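Local coordinates for hypothetical protein BP2299 (Bordetella pertussis Tohama I, PDB 2FQP) that is of unknown function but folds as a small zinc-binding cupin domain, found here as a pair of subunits, at residues Thr21-Pro26 and Phe87-Ile92. Numbering follows the deposited sequence.
Sequences TEWRFP and FVFVEI
Trp-23, Phe-25 and Phe-89 form an aromatic cluster on the face of a cupin beta-sheet that also carries Glu-91, whose side chain comes to about 4 Å from the bound zinc ion. The two strands beneath it, Thr-21 to Phe-25 and Phe-87 to Ile-92, are antiparallel neighbours. Three hydrogen-bonded pairs, Thr-21 with Glu-91, Trp-23 with Phe-89 and Phe-25 with Phe-87, supply six backbone bonds, of which Trp-23 N to Phe-89 O (2.8 Å) is almost linear at 178°. Phe-89 is the member of the cluster that touches both of the others: with CG between the backbone N and the carbonyl carbon (chi1 65°), its ring lies to one side of them. Trp-23 CB sits over one face, 4.2 Å from the Phe-89 ring centroid, a CH-pi contact. Beyond it, Trp-23 CD1 meets Phe-89 CE1 at 3.8 Å. Two residues further along the strand from Trp-23, Phe-25 CE1 reaches Phe-89 CE2 at 3.4 Å, the planes oblique at 39°, neither stacked nor edge-to-face. At the indole edge a water lies in the ring plane, accepting from Trp-23 NE1 (3.0 Å). It donates to Glu-91 OE1 (2.6 Å), whereas the direct NE1 to OE1 separation of 3.7 Å is too long for a bond. On the reverse face, Val-88 sets CG1 against Glu-22 CG and CG2 against Arg-24 CG, while the Arg-24 guanidinium turns to a salt bridge with Glu-86. The zinc ligands are His-34, His-36 and His-77, and Glu-91 touches His-36; indole and carboxylate are thus linked beside the metal site through one water, not directly, which may limit rotation of the carboxylate.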
loop_
_atom_site.group_PDB
_atom_site.type_symbol
_atom_site.label_atom_id
_atom_site.label_comp_id
_atom_site.label_asym_id
_atom_site.label_seq_id
_atom_site.Cartn_x
_atom_site.Cartn_y
_atom_site.Cartn_z
ATOM N N THR A 21 -4.430 -3.408 7.076
ATOM C CA THR A 21 -5.797 -3.820 6.901
ATOM C C THR A 21 -6.241 -3.446 5.482
ATOM O O THR A 21 -6.060 -2.317 5.082
ATOM C CB THR A 21 -6.707 -3.151 7.947
ATOM O OG1 THR A 21 -6.267 -3.505 9.284
ATOM C CG2 THR A 21 -8.169 -3.598 7.766
ATOM N N GLU A 22 -6.789 -4.409 4.738
ATOM C CA GLU A 22 -7.454 -4.127 3.471
ATOM C C GLU A 22 -8.876 -3.739 3.833
ATOM O O GLU A 22 -9.565 -4.488 4.555
ATOM C CB GLU A 22 -7.498 -5.363 2.577
ATOM C CG GLU A 22 -8.387 -5.234 1.362
ATOM C CD GLU A 22 -8.677 -6.555 0.731
ATOM O OE1 GLU A 22 -9.369 -7.372 1.402
ATOM O OE2 GLU A 22 -8.162 -6.803 -0.393
ATOM N N TRP A 23 -9.326 -2.624 3.291
ATOM C CA TRP A 23 -10.695 -2.139 3.477
ATOM C C TRP A 23 -11.422 -2.211 2.148
ATOM O O TRP A 23 -10.996 -1.608 1.160
ATOM C CB TRP A 23 -10.703 -0.696 4.013
ATOM C CG TRP A 23 -10.393 -0.609 5.464
ATOM C CD1 TRP A 23 -9.174 -0.403 6.034
ATOM C CD2 TRP A 23 -11.319 -0.751 6.540
ATOM N NE1 TRP A 23 -9.275 -0.407 7.398
ATOM C CE2 TRP A 23 -10.583 -0.600 7.743
ATOM C CE3 TRP A 23 -12.703 -1.004 6.608
ATOM C CZ2 TRP A 23 -11.181 -0.710 9.019
ATOM C CZ3 TRP A 23 -13.313 -1.083 7.865
ATOM C CH2 TRP A 23 -12.539 -0.928 9.064
ATOM N N ARG A 24 -12.490 -3.010 2.091
ATOM C CA ARG A 24 -13.251 -3.170 0.853
ATOM C C ARG A 24 -14.647 -2.574 1.000
ATOM O O ARG A 24 -15.454 -3.021 1.825
ATOM C CB ARG A 24 -13.315 -4.655 0.394
ATOM C CG ARG A 24 -11.981 -5.257 -0.007
ATOM C CD ARG A 24 -12.081 -6.783 -0.311
ATOM N NE ARG A 24 -12.838 -7.011 -1.530
ATOM C CZ ARG A 24 -12.837 -8.154 -2.226
ATOM N NH1 ARG A 24 -12.103 -9.197 -1.841
ATOM N NH2 ARG A 24 -13.571 -8.254 -3.342
ATOM N N PHE A 25 -14.940 -1.561 0.183
ATOM C CA PHE A 25 -16.198 -0.842 0.256
ATOM C C PHE A 25 -17.161 -1.316 -0.784
ATOM O O PHE A 25 -16.881 -1.195 -1.945
ATOM C CB PHE A 25 -15.966 0.662 0.011
ATOM C CG PHE A 25 -15.232 1.363 1.108
ATOM C CD1 PHE A 25 -13.850 1.151 1.308
ATOM C CD2 PHE A 25 -15.875 2.301 1.905
ATOM C CE1 PHE A 25 -13.175 1.793 2.290
ATOM C CE2 PHE A 25 -15.156 2.952 2.953
ATOM C CZ PHE A 25 -13.824 2.673 3.135
ATOM N N PRO A 26 -18.333 -1.840 -0.375
ATOM C CA PRO A 26 -19.380 -2.050 -1.374
ATOM C C PRO A 26 -19.724 -0.724 -2.006
ATOM O O PRO A 26 -19.428 0.348 -1.419
ATOM C CB PRO A 26 -20.588 -2.517 -0.540
ATOM C CG PRO A 26 -20.032 -3.094 0.652
ATOM C CD PRO A 26 -18.780 -2.240 0.964
ATOM N N PHE A 87 -14.803 -0.160 -3.899
ATOM C CA PHE A 87 -13.590 0.634 -3.713
ATOM C C PHE A 87 -12.713 -0.048 -2.687
ATOM O O PHE A 87 -13.196 -0.489 -1.644
ATOM C CB PHE A 87 -13.889 2.068 -3.228
ATOM C CG PHE A 87 -12.709 2.953 -3.325
ATOM C CD1 PHE A 87 -11.694 2.908 -2.372
ATOM C CD2 PHE A 87 -12.562 3.810 -4.434
ATOM C CE1 PHE A 87 -10.536 3.675 -2.497
ATOM C CE2 PHE A 87 -11.444 4.609 -4.553
ATOM C CZ PHE A 87 -10.420 4.553 -3.576
ATOM N N VAL A 88 -11.417 -0.161 -2.981
ATOM C CA VAL A 88 -10.508 -0.882 -2.089
ATOM C C VAL A 88 -9.263 -0.039 -1.799
ATOM O O VAL A 88 -8.748 0.623 -2.679
ATOM C CB VAL A 88 -10.105 -2.234 -2.717
ATOM C CG1 VAL A 88 -9.168 -3.019 -1.768
ATOM C CG2 VAL A 88 -11.342 -3.051 -3.091
ATOM N N PHE A 89 -8.850 -0.017 -0.531
ATOM C CA PHE A 89 -7.551 0.495 -0.135
ATOM C C PHE A 89 -6.925 -0.340 0.964
ATOM O O PHE A 89 -7.612 -1.075 1.680
ATOM C CB PHE A 89 -7.535 2.012 0.216
ATOM C CG PHE A 89 -8.351 2.421 1.435
ATOM C CD1 PHE A 89 -7.851 2.246 2.751
ATOM C CD2 PHE A 89 -9.545 3.126 1.280
ATOM C CE1 PHE A 89 -8.608 2.688 3.860
ATOM C CE2 PHE A 89 -10.266 3.575 2.368
ATOM C CZ PHE A 89 -9.817 3.347 3.653
ATOM N N VAL A 90 -5.600 -0.247 1.030
ATOM C CA VAL A 90 -4.814 -0.881 2.047
ATOM C C VAL A 90 -4.330 0.210 3.012
ATOM O O VAL A 90 -3.745 1.209 2.588
ATOM C CB VAL A 90 -3.636 -1.702 1.454
ATOM C CG1 VAL A 90 -2.693 -2.197 2.564
ATOM C CG2 VAL A 90 -4.196 -2.889 0.668
ATOM N N GLU A 91 -4.631 0.005 4.289
ATOM C CA GLU A 91 -4.294 0.937 5.336
ATOM C C GLU A 91 -3.199 0.344 6.232
ATOM O O GLU A 91 -3.332 -0.760 6.735
ATOM C CB GLU A 91 -5.548 1.285 6.160
ATOM C CG GLU A 91 -5.404 2.532 7.020
ATOM C CD GLU A 91 -6.799 3.078 7.457
ATOM O OE1 GLU A 91 -7.317 2.599 8.466
ATOM O OE2 GLU A 91 -7.372 3.916 6.737
ATOM N N ILE A 92 -2.109 1.094 6.396
ATOM C CA ILE A 92 -0.926 0.644 7.164
ATOM C C ILE A 92 -0.789 1.529 8.387
ATOM O O ILE A 92 -0.437 2.705 8.275
ATOM C CB ILE A 92 0.380 0.724 6.343
ATOM C CG1 ILE A 92 0.309 -0.150 5.102
ATOM C CG2 ILE A 92 1.584 0.269 7.182
ATOM C CD1 ILE A 92 0.190 0.616 3.827
HETATM O O HOH W 1 -7.034 0.165 9.231
#